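Local structure of protocadherin gamma-B3 (Homo sapiens, 5K8R) at residues A[315-320]-A[392-397]; A[339-344]-A[368-373]; A[311-316]-A[343-348]. The protein is a potential calcium-dependent cell-adhesion protein that may help to establish and maintain specific neuronal connections in the brain. All coordinates share one frame; numbering follows the deposited sequence.

Interaction 1. Residues A[315-320]-A[392-397]; sequences PEITLA and ITATDK. With CA (calcium ion), chain E.
The pyrrolidine ring of Pro315 crosses the carboxylate of Asp396 at about a right angle, CG and CD lying over one flat side of it. The same ring edge also reaches the backbone, where Pro315 CG lies 3.5 Å from Asp396 N. One face of the ring is covered by the carboxylate of Asp343, while Ala394 CB comes in obliquely from the side of the other face, 4.0 Å from Pro315 CB. On the side of the Asp396 carboxylate away from the proline, and tilted from its plane, is a calcium ion bound by Asp396 OD2 at 2.7 Å. A chi1 of 54°, with CG between the backbone N and the carbonyl carbon, turns the group toward this ion. The other oxygen, OD1, accepts a hydrogen bond from Leu402 N, a second bond that should limit rotation of the group.

Farther from the metal the side chains that meet are apolar. Ile317 has CG1 anti to the carbonyl carbon and chi2 extended at 174°, which sends CD1 onto the facing strand. There CD1 packs 3.7 Å from Ala394 CB and also touches the backbone carbonyl, 3.4 Å from Ile392 O. Ile392 offers its CG2 branch to Ile317 CD1 at 4.2 Å, but the end of its side chain leads away, among Ile339, Cys354 and Leu356. Ala394 CB sits beneath both Pro315 and Ile317.

No hydrogen bond joins the segments, and their strand axes pass 7.5 Å apart at 149°. Strands 316-321 and 387-396 belong to different sheets, so these side chains fill the interior between the two layers of the Greek-key beta sandwich of a cadherin repeat, here the fourth, closed at its end by a calcium site.

Interaction 2. Residues A[339-344]-A[368-373]; sequences IKTHDL and TKNTYR. With CA (calcium ion), chain E.
Ile339 and Tyr372 form an antiparallel hydrogen-bonded pair, exchanging two nearly straight backbone bonds: Ile339 N to Tyr372 O at 3.0 Å and Tyr372 N to Ile339 O at 2.9 Å. A third, Thr341 N to Asn370 O at 3.1 Å, is more bent, with 145° at the hydrogen, and comes where the second segment is turning out of its strand. Weaker CA-H...O contacts fill in between, and two of the carbonyls serve twice. Ile339 O also receives Thr371 CA, and Asn370 O also receives Lys340 CA at 3.3 Å.

Strands 335-342 and 371-376 are the B and E strands of the fourth cadherin repeat, the two central strands of one sheet of its sandwich, so their alternating side chains divide between core and surface. Apolar packing follows on the core side. Ile339 CB and Tyr372 CB stand 3.9 Å apart, and the tyrosine ring, swung back along the strand by a chi1 of -52°, receives Ile339 CG2 and Thr341 CG2 obliquely, the latter 4.0 Å from Tyr372 CE2. Ile364 and Cys354 pack around the same pair.

On the outer face, Lys340 and Thr371 form a non-hydrogen-bonded pair. The lysine chain bends at chi2 (61°), bringing its CD alongside Thr371 CG2 at 3.9 Å. Glu77 and Phe86 of the second subunit pack against Lys340 and Thr371 respectively, which places this face in the interface of the antiparallel homodimer.

Metal binding is confined to the end of the first segment: past His342, Asp343 grips a calcium ion with both carboxylate oxygens.

Interaction 3. Residues A[311-316]-A[343-348]; sequences NDNAPE and DLDSGF. With CA (calcium ion), chain E; CA (calcium ion), chain F; CA (calcium ion), chain G.
Asn311, Asn313 and Asp345 draw the two loops together around calcium. The tight part centres on the chain E ion, which takes Asn311 OD1, Asn313 O at 2.4 Å, both oxygens of Asp343, and Asp345 OD2 at 2.5 Å. Asn311 OD1 and Asp345 OD2 come within 2.9 Å of each other, which their common metal explains; the Asn311 amide also has a polar partner at Pro400. Asp345 is the bridge: its OD1 binds the chain F calcium together with Asp312 OD1, and Asp312 OD2 continues to the chain G ion at 2.4 Å.

Asn313 orients that bridge. Its backbone N donates to the syn lone pair of Asp345 OD2, and its ND2 reaches OD1 at 2.9 Å on the syn side but tilted out of the carboxylate plane, both bonds bent, 135° and 138° at the hydrogen. An alanine here would probably leave Asp345 OD1 without its amide donor and the carboxylate less firmly held against turning between the two ions. Asp343 OD2 meanwhile accepts from Asp345 N at 2.9 Å, an Asx turn within the second loop that ties the two metal-binding aspartates together.

The outer side is looser. Leu344, exposed, lays CD1 against Asn313 OD1 at 3.4 Å, and a water links Ala314 O and Leu344 N, donating to the first and accepting from the second.

The first loop holds the end of the Asp-x-Asn-Asp-Asn calcium motif and runs from strand 298-308 of the third cadherin repeat into strand 316-321 of the fourth; the second connects strands 335-342 and 352-357 at the end of the fourth repeat facing the third.

All three contacts meet at the chain E calcium: interaction 1 supplies Asp396, interaction 2 Asp343, and interaction 3 brings Asp343 together with Asn311, Asn313 and Asp345, with Asn349 O completing the site. Interactions 1 and 2, their centres about 7 Å apart, are joined by neighbouring strands of one sheet, through probable hydrogen bonds from Lys340 N to Thr318 O and from Glu316 N to His342 O, both 2.9 Å. The centre of interaction 3 lies about 11 Å from that of interaction 1, with which it shares Pro315 and Glu316, and about 12 Å from that of interaction 2, with which it shares Asp343 and Leu344. Thus the calcium-bound junction between repeats leads directly into the sandwich core.

Interaction 1. Residues A[315-320]-A[392-397]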
loop_
_atom_site.group_PDB
_atom_site.type_symbol
_atom_site.label_atom_id
_atom_site.label_comp_id
_atom_site.label_asym_id
_atom_site.label_seq_id
_atom_site.Cartn_x
_atom_site.Cartn_y
_atom_site.Cartn_z
ATOM N N PRO A 315 0.122 -62.074 -3.313
ATOM C CA PRO A 315 0.319 -62.895 -2.112
ATOM C C PRO A 315 1.700 -63.532 -2.100
ATOM O O PRO A 315 2.287 -63.820 -3.146
ATOM C CB PRO A 315 -0.784 -63.955 -2.219
ATOM C CG PRO A 315 -1.806 -63.353 -3.126
ATOM C CD PRO A 315 -1.035 -62.522 -4.104
ATOM N N GLU A 316 2.216 -63.725 -0.892
ATOM C CA GLU A 316 3.532 -64.310 -0.694
ATOM C C GLU A 316 3.435 -65.631 0.055
ATOM O O GLU A 316 2.644 -65.779 0.987
ATOM C CB GLU A 316 4.441 -63.342 0.065
ATOM C CG GLU A 316 5.864 -63.844 0.254
ATOM C CD GLU A 316 6.746 -62.838 0.967
ATOM O OE1 GLU A 316 6.609 -61.627 0.696
ATOM O OE2 GLU A 316 7.577 -63.259 1.800
ATOM N N ILE A 317 4.251 -66.587 -0.367
ATOM C CA ILE A 317 4.291 -67.914 0.234
ATOM C C ILE A 317 5.667 -68.126 0.846
ATOM O O ILE A 317 6.689 -67.847 0.207
ATOM C CB ILE A 317 3.983 -69.011 -0.800
ATOM C CG1 ILE A 317 2.674 -68.710 -1.531
ATOM C CG2 ILE A 317 3.920 -70.374 -0.129
ATOM C CD1 ILE A 317 2.378 -69.672 -2.661
ATOM N N THR A 318 5.694 -68.619 2.080
ATOM C CA THR A 318 6.923 -68.998 2.759
ATOM C C THR A 318 6.823 -70.463 3.160
ATOM O O THR A 318 5.787 -70.906 3.664
ATOM C CB THR A 318 7.175 -68.126 3.992
ATOM O OG1 THR A 318 7.100 -66.744 3.622
ATOM C CG2 THR A 318 8.549 -68.412 4.572
ATOM N N LEU A 319 7.895 -71.215 2.932
ATOM C CA LEU A 319 7.874 -72.658 3.114
ATOM C C LEU A 319 8.938 -73.097 4.110
ATOM O O LEU A 319 9.994 -72.469 4.238
ATOM C CB LEU A 319 8.083 -73.382 1.779
ATOM C CG LEU A 319 7.037 -73.092 0.702
ATOM C CD1 LEU A 319 7.351 -73.851 -0.577
ATOM C CD2 LEU A 319 5.644 -73.436 1.207
ATOM N N ALA A 320 8.643 -74.186 4.817
ATOM C CA ALA A 320 9.598 -74.824 5.710
ATOM C C ALA A 320 9.447 -76.333 5.588
ATOM O O ALA A 320 8.417 -76.836 5.135
ATOM C CB ALA A 320 9.403 -74.378 7.166
ATOM N N ILE A 392 2.973 -75.009 -4.635
ATOM C CA ILE A 392 1.929 -74.381 -3.834
ATOM C C ILE A 392 1.569 -73.051 -4.478
ATOM O O ILE A 392 2.457 -72.272 -4.850
ATOM C CB ILE A 392 2.388 -74.182 -2.379
ATOM C CG1 ILE A 392 2.821 -75.516 -1.768
ATOM C CG2 ILE A 392 1.280 -73.553 -1.553
ATOM C CD1 ILE A 392 1.717 -76.547 -1.703
ATOM N N THR A 393 0.270 -72.791 -4.620
ATOM C CA THR A 393 -0.212 -71.564 -5.238
ATOM C C THR A 393 -1.050 -70.775 -4.243
ATOM O O THR A 393 -1.785 -71.356 -3.437
ATOM C CB THR A 393 -1.039 -71.855 -6.497
ATOM O OG1 THR A 393 -2.139 -72.711 -6.164
ATOM C CG2 THR A 393 -0.181 -72.530 -7.556
ATOM N N ALA A 394 -0.932 -69.450 -4.301
ATOM C CA ALA A 394 -1.702 -68.552 -3.450
ATOM C C ALA A 394 -2.320 -67.464 -4.312
ATOM O O ALA A 394 -1.639 -66.877 -5.159
ATOM C CB ALA A 394 -0.829 -67.930 -2.356
ATOM N N THR A 395 -3.607 -67.197 -4.097
ATOM C CA THR A 395 -4.327 -66.191 -4.866
ATOM C C THR A 395 -5.179 -65.361 -3.920
ATOM O O THR A 395 -5.894 -65.918 -3.082
ATOM C CB THR A 395 -5.211 -66.841 -5.938
ATOM O OG1 THR A 395 -4.416 -67.704 -6.760
ATOM C CG2 THR A 395 -5.865 -65.779 -6.810
ATOM N N ASP A 396 -5.106 -64.038 -4.053
ATOM C CA ASP A 396 -5.916 -63.166 -3.218
ATOM C C ASP A 396 -7.327 -63.048 -3.791
ATOM O O ASP A 396 -7.651 -63.600 -4.846
ATOM C CB ASP A 396 -5.252 -61.798 -3.062
ATOM C CG ASP A 396 -4.919 -61.141 -4.393
ATOM O OD1 ASP A 396 -5.586 -61.437 -5.405
ATOM O OD2 ASP A 396 -3.984 -60.314 -4.422
ATOM N N LYS A 397 -8.184 -62.311 -3.083
ATOM C CA LYS A 397 -9.575 -62.130 -3.476
ATOM C C LYS A 397 -9.856 -60.704 -3.942
ATOM O O LYS A 397 -10.959 -60.186 -3.748
ATOM C CB LYS A 397 -10.506 -62.509 -2.325
ATOM C CG LYS A 397 -10.234 -63.886 -1.739
ATOM C CD LYS A 397 -11.267 -64.256 -0.687
ATOM C CE LYS A 397 -10.884 -65.540 0.033
ATOM N NZ LYS A 397 -10.663 -66.668 -0.913
HETATM CA CA CA E . -3.183 -58.497 -2.583
#

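Interaction 2. Residues A[339-344]-A[368-373]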
loop_
_atom_site.group_PDB
_atom_site.type_symbol
_atom_site.label_atom_id
_atom_site.label_comp_id
_atom_site.label_asym_id
_atom_site.label_seq_id
_atom_site.Cartn_x
_atom_site.Cartn_y
_atom_site.Cartn_z
ATOM N N ILE A 339 3.529 -73.990 5.491
ATOM C CA ILE A 339 3.175 -72.944 4.538
ATOM C C ILE A 339 2.717 -71.720 5.317
ATOM O O ILE A 339 1.916 -71.836 6.253
ATOM C CB ILE A 339 2.080 -73.415 3.564
ATOM C CG1 ILE A 339 2.478 -74.746 2.921
ATOM C CG2 ILE A 339 1.820 -72.361 2.499
ATOM C CD1 ILE A 339 1.407 -75.343 2.036
ATOM N N LYS A 340 3.222 -70.548 4.927
ATOM C CA LYS A 340 2.918 -69.285 5.604
ATOM C C LYS A 340 2.694 -68.225 4.529
ATOM O O LYS A 340 3.652 -67.725 3.932
ATOM C CB LYS A 340 4.042 -68.888 6.554
ATOM C CG LYS A 340 3.931 -67.483 7.134
ATOM C CD LYS A 340 2.666 -67.305 7.957
ATOM C CE LYS A 340 2.762 -66.081 8.858
ATOM N NZ LYS A 340 3.151 -64.856 8.108
ATOM N N THR A 341 1.432 -67.889 4.286
ATOM C CA THR A 341 1.063 -66.888 3.296
ATOM C C THR A 341 0.879 -65.532 3.965
ATOM O O THR A 341 0.506 -65.445 5.137
ATOM C CB THR A 341 -0.229 -67.279 2.572
ATOM O OG1 THR A 341 -1.335 -67.180 3.477
ATOM C CG2 THR A 341 -0.138 -68.704 2.050
ATOM N N HIS A 342 1.122 -64.475 3.208
ATOM C CA HIS A 342 0.915 -63.119 3.670
ATOM C C HIS A 342 0.716 -62.166 2.522
ATOM O O HIS A 342 1.336 -62.307 1.499
ATOM C CB HIS A 342 1.996 -62.658 4.632
ATOM C CG HIS A 342 3.154 -61.992 3.984
ATOM N ND1 HIS A 342 3.096 -60.706 3.509
ATOM C CD2 HIS A 342 4.412 -62.423 3.755
ATOM C CE1 HIS A 342 4.265 -60.377 2.998
ATOM N NE2 HIS A 342 5.082 -61.404 3.133
ATOM N N ASP A 343 -0.173 -61.196 2.707
ATOM C CA ASP A 343 -0.471 -60.211 1.677
ATOM C C ASP A 343 -0.488 -58.831 2.315
ATOM O O ASP A 343 -1.129 -58.633 3.352
ATOM C CB ASP A 343 -1.815 -60.507 0.998
ATOM C CG ASP A 343 -1.980 -59.777 -0.322
ATOM O OD1 ASP A 343 -2.340 -60.436 -1.321
ATOM O OD2 ASP A 343 -1.755 -58.549 -0.365
ATOM N N LEU A 344 0.208 -57.879 1.692
ATOM C CA LEU A 344 0.347 -56.549 2.269
ATOM C C LEU A 344 -0.911 -55.702 2.129
ATOM O O LEU A 344 -1.045 -54.695 2.833
ATOM C CB LEU A 344 1.529 -55.819 1.626
ATOM C CG LEU A 344 2.902 -56.478 1.761
ATOM C CD1 LEU A 344 3.960 -55.655 1.042
ATOM C CD2 LEU A 344 3.272 -56.671 3.224
ATOM N N THR A 368 -4.298 -71.912 10.687
ATOM C CA THR A 368 -4.791 -70.606 11.040
ATOM C C THR A 368 -5.145 -69.902 9.744
ATOM O O THR A 368 -5.156 -70.506 8.701
ATOM C CB THR A 368 -3.803 -69.784 11.850
ATOM O OG1 THR A 368 -2.711 -69.409 11.042
ATOM C CG2 THR A 368 -3.294 -70.564 12.969
ATOM N N LYS A 369 -5.439 -68.623 9.795
ATOM C CA LYS A 369 -5.823 -67.918 8.577
ATOM C C LYS A 369 -4.701 -67.917 7.548
ATOM O O LYS A 369 -4.966 -67.969 6.340
ATOM C CB LYS A 369 -6.244 -66.484 8.910
ATOM C CG LYS A 369 -6.528 -65.617 7.689
ATOM C CD LYS A 369 -6.848 -64.181 8.076
ATOM C CE LYS A 369 -8.253 -64.053 8.638
ATOM N NZ LYS A 369 -9.288 -64.378 7.618
ATOM N N ASN A 370 -3.442 -67.882 7.998
ATOM C CA ASN A 370 -2.311 -67.735 7.091
ATOM C C ASN A 370 -1.261 -68.828 7.272
ATOM O O ASN A 370 -0.136 -68.679 6.785
ATOM C CB ASN A 370 -1.664 -66.359 7.263
ATOM C CG ASN A 370 -2.580 -65.228 6.841
ATOM O OD1 ASN A 370 -3.372 -65.371 5.910
ATOM N ND2 ASN A 370 -2.478 -64.095 7.527
ATOM N N THR A 371 -1.593 -69.921 7.956
ATOM C CA THR A 371 -0.657 -71.020 8.155
ATOM C C THR A 371 -1.306 -72.330 7.734
ATOM O O THR A 371 -2.442 -72.621 8.122
ATOM C CB THR A 371 -0.190 -71.112 9.613
ATOM O OG1 THR A 371 -1.322 -71.303 10.470
ATOM C CG2 THR A 371 0.548 -69.845 10.021
ATOM N N TYR A 372 -0.575 -73.115 6.945
ATOM C CA TYR A 372 -1.042 -74.401 6.449
ATOM C C TYR A 372 0.041 -75.446 6.680
ATOM O O TYR A 372 1.198 -75.120 6.955
ATOM C CB TYR A 372 -1.397 -74.336 4.953
ATOM C CG TYR A 372 -2.353 -73.222 4.582
ATOM C CD1 TYR A 372 -3.709 -73.470 4.415
ATOM C CD2 TYR A 372 -1.896 -71.922 4.392
ATOM C CE1 TYR A 372 -4.585 -72.455 4.073
ATOM C CE2 TYR A 372 -2.765 -70.901 4.055
ATOM C CZ TYR A 372 -4.107 -71.173 3.896
ATOM O OH TYR A 372 -4.974 -70.159 3.556
ATOM N N ARG A 373 -0.348 -76.713 6.564
ATOM C CA ARG A 373 0.576 -77.833 6.704
ATOM C C ARG A 373 0.395 -78.775 5.526
ATOM O O ARG A 373 -0.716 -79.256 5.278
ATOM C CB ARG A 373 0.356 -78.582 8.024
ATOM C CG ARG A 373 1.030 -77.941 9.225
ATOM C CD ARG A 373 0.906 -78.803 10.477
ATOM N NE ARG A 373 -0.475 -78.920 10.940
ATOM C CZ ARG A 373 -1.250 -79.980 10.730
ATOM N NH1 ARG A 373 -0.781 -81.025 10.063
ATOM N NH2 ARG A 373 -2.494 -79.997 11.189
HETATM CA CA CA E . -3.183 -58.497 -2.583
#

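Interaction 3. Residues A[311-316]-A[343-348]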
loop_
_atom_site.group_PDB
_atom_site.type_symbol
_atom_site.label_atom_id
_atom_site.label_comp_id
_atom_site.label_asym_id
_atom_site.label_seq_id
_atom_site.Cartn_x
_atom_site.Cartn_y
_atom_site.Cartn_z
ATOM N N ASN A 311 -5.370 -53.335 -5.083
ATOM C CA ASN A 311 -4.770 -54.669 -5.046
ATOM C C ASN A 311 -3.513 -54.687 -5.917
ATOM O O ASN A 311 -3.474 -55.249 -7.014
ATOM C CB ASN A 311 -5.782 -55.718 -5.488
ATOM C CG ASN A 311 -5.310 -57.133 -5.218
ATOM O OD1 ASN A 311 -4.473 -57.363 -4.346
ATOM N ND2 ASN A 311 -5.849 -58.089 -5.964
ATOM N N ASP A 312 -2.461 -54.054 -5.395
ATOM C CA ASP A 312 -1.187 -53.947 -6.096
ATOM C C ASP A 312 -0.070 -54.716 -5.396
ATOM O O ASP A 312 1.110 -54.421 -5.612
ATOM C CB ASP A 312 -0.795 -52.477 -6.263
ATOM C CG ASP A 312 -0.506 -51.792 -4.940
ATOM O OD1 ASP A 312 -1.088 -52.199 -3.912
ATOM O OD2 ASP A 312 0.304 -50.842 -4.932
ATOM N N ASN A 313 -0.417 -55.697 -4.565
ATOM C CA ASN A 313 0.562 -56.540 -3.887
ATOM C C ASN A 313 0.128 -57.991 -4.018
ATOM O O ASN A 313 -0.967 -58.354 -3.575
ATOM C CB ASN A 313 0.709 -56.150 -2.413
ATOM C CG ASN A 313 1.502 -54.872 -2.224
ATOM O OD1 ASN A 313 2.720 -54.905 -2.052
ATOM N ND2 ASN A 313 0.813 -53.736 -2.255
ATOM N N ALA A 314 0.982 -58.814 -4.621
ATOM C CA ALA A 314 0.676 -60.221 -4.817
ATOM C C ALA A 314 0.890 -61.004 -3.523
ATOM O O ALA A 314 1.741 -60.645 -2.704
ATOM C CB ALA A 314 1.548 -60.806 -5.922
ATOM N N PRO A 315 0.122 -62.074 -3.313
ATOM C CA PRO A 315 0.319 -62.895 -2.112
ATOM C C PRO A 315 1.700 -63.532 -2.100
ATOM O O PRO A 315 2.287 -63.820 -3.146
ATOM C CB PRO A 315 -0.784 -63.955 -2.219
ATOM C CG PRO A 315 -1.806 -63.353 -3.126
ATOM C CD PRO A 315 -1.035 -62.522 -4.104
ATOM N N GLU A 316 2.216 -63.725 -0.892
ATOM C CA GLU A 316 3.532 -64.310 -0.694
ATOM C C GLU A 316 3.435 -65.631 0.055
ATOM O O GLU A 316 2.644 -65.779 0.987
ATOM C CB GLU A 316 4.441 -63.342 0.065
ATOM C CG GLU A 316 5.864 -63.844 0.254
ATOM C CD GLU A 316 6.746 -62.838 0.967
ATOM O OE1 GLU A 316 6.609 -61.627 0.696
ATOM O OE2 GLU A 316 7.577 -63.259 1.800
ATOM N N ASP A 343 -0.173 -61.196 2.707
ATOM C CA ASP A 343 -0.471 -60.211 1.677
ATOM C C ASP A 343 -0.488 -58.831 2.315
ATOM O O ASP A 343 -1.129 -58.633 3.352
ATOM C CB ASP A 343 -1.815 -60.507 0.998
ATOM C CG ASP A 343 -1.980 -59.777 -0.322
ATOM O OD1 ASP A 343 -2.340 -60.436 -1.321
ATOM O OD2 ASP A 343 -1.755 -58.549 -0.365
ATOM N N LEU A 344 0.208 -57.879 1.692
ATOM C CA LEU A 344 0.347 -56.549 2.269
ATOM C C LEU A 344 -0.911 -55.702 2.129
ATOM O O LEU A 344 -1.045 -54.695 2.833
ATOM C CB LEU A 344 1.529 -55.819 1.626
ATOM C CG LEU A 344 2.902 -56.478 1.761
ATOM C CD1 LEU A 344 3.960 -55.655 1.042
ATOM C CD2 LEU A 344 3.272 -56.671 3.224
ATOM N N ASP A 345 -1.832 -56.080 1.247
ATOM C CA ASP A 345 -3.031 -55.287 1.020
ATOM C C ASP A 345 -4.041 -55.512 2.146
ATOM O O ASP A 345 -3.841 -56.329 3.048
ATOM C CB ASP A 345 -3.631 -55.619 -0.343
ATOM C CG ASP A 345 -2.691 -55.289 -1.486
ATOM O OD1 ASP A 345 -1.905 -54.329 -1.349
ATOM O OD2 ASP A 345 -2.737 -55.990 -2.520
ATOM N N SER A 346 -5.145 -54.770 2.092
ATOM C CA SER A 346 -6.175 -54.817 3.116
ATOM C C SER A 346 -7.481 -55.335 2.526
ATOM O O SER A 346 -7.661 -55.387 1.306
ATOM C CB SER A 346 -6.396 -53.434 3.742
ATOM O OG SER A 346 -5.179 -52.900 4.234
ATOM N N GLY A 347 -8.395 -55.720 3.415
ATOM C CA GLY A 347 -9.691 -56.220 3.003
ATOM C C GLY A 347 -9.573 -57.520 2.232
ATOM O O GLY A 347 -8.688 -58.348 2.474
ATOM N N PHE A 348 -10.489 -57.703 1.275
ATOM C CA PHE A 348 -10.446 -58.885 0.422
ATOM C C PHE A 348 -9.228 -58.892 -0.491
ATOM O O PHE A 348 -8.853 -59.957 -0.995
ATOM C CB PHE A 348 -11.728 -58.991 -0.403
ATOM C CG PHE A 348 -12.898 -59.538 0.366
ATOM C CD1 PHE A 348 -12.965 -60.887 0.679
ATOM C CD2 PHE A 348 -13.931 -58.709 0.773
ATOM C CE1 PHE A 348 -14.036 -61.399 1.388
ATOM C CE2 PHE A 348 -15.007 -59.216 1.483
ATOM C CZ PHE A 348 -15.059 -60.562 1.790
HETATM CA CA CA E . -3.183 -58.497 -2.583
HETATM CA CA CA F . -2.547 -51.894 -1.628
HETATM CA CA CA G . 0.490 -50.116 -2.609
HETATM O O HOH W 1 1.878 -58.922 -0.284
HETATM O O HOH W 2 1.984 -48.388 -3.682
#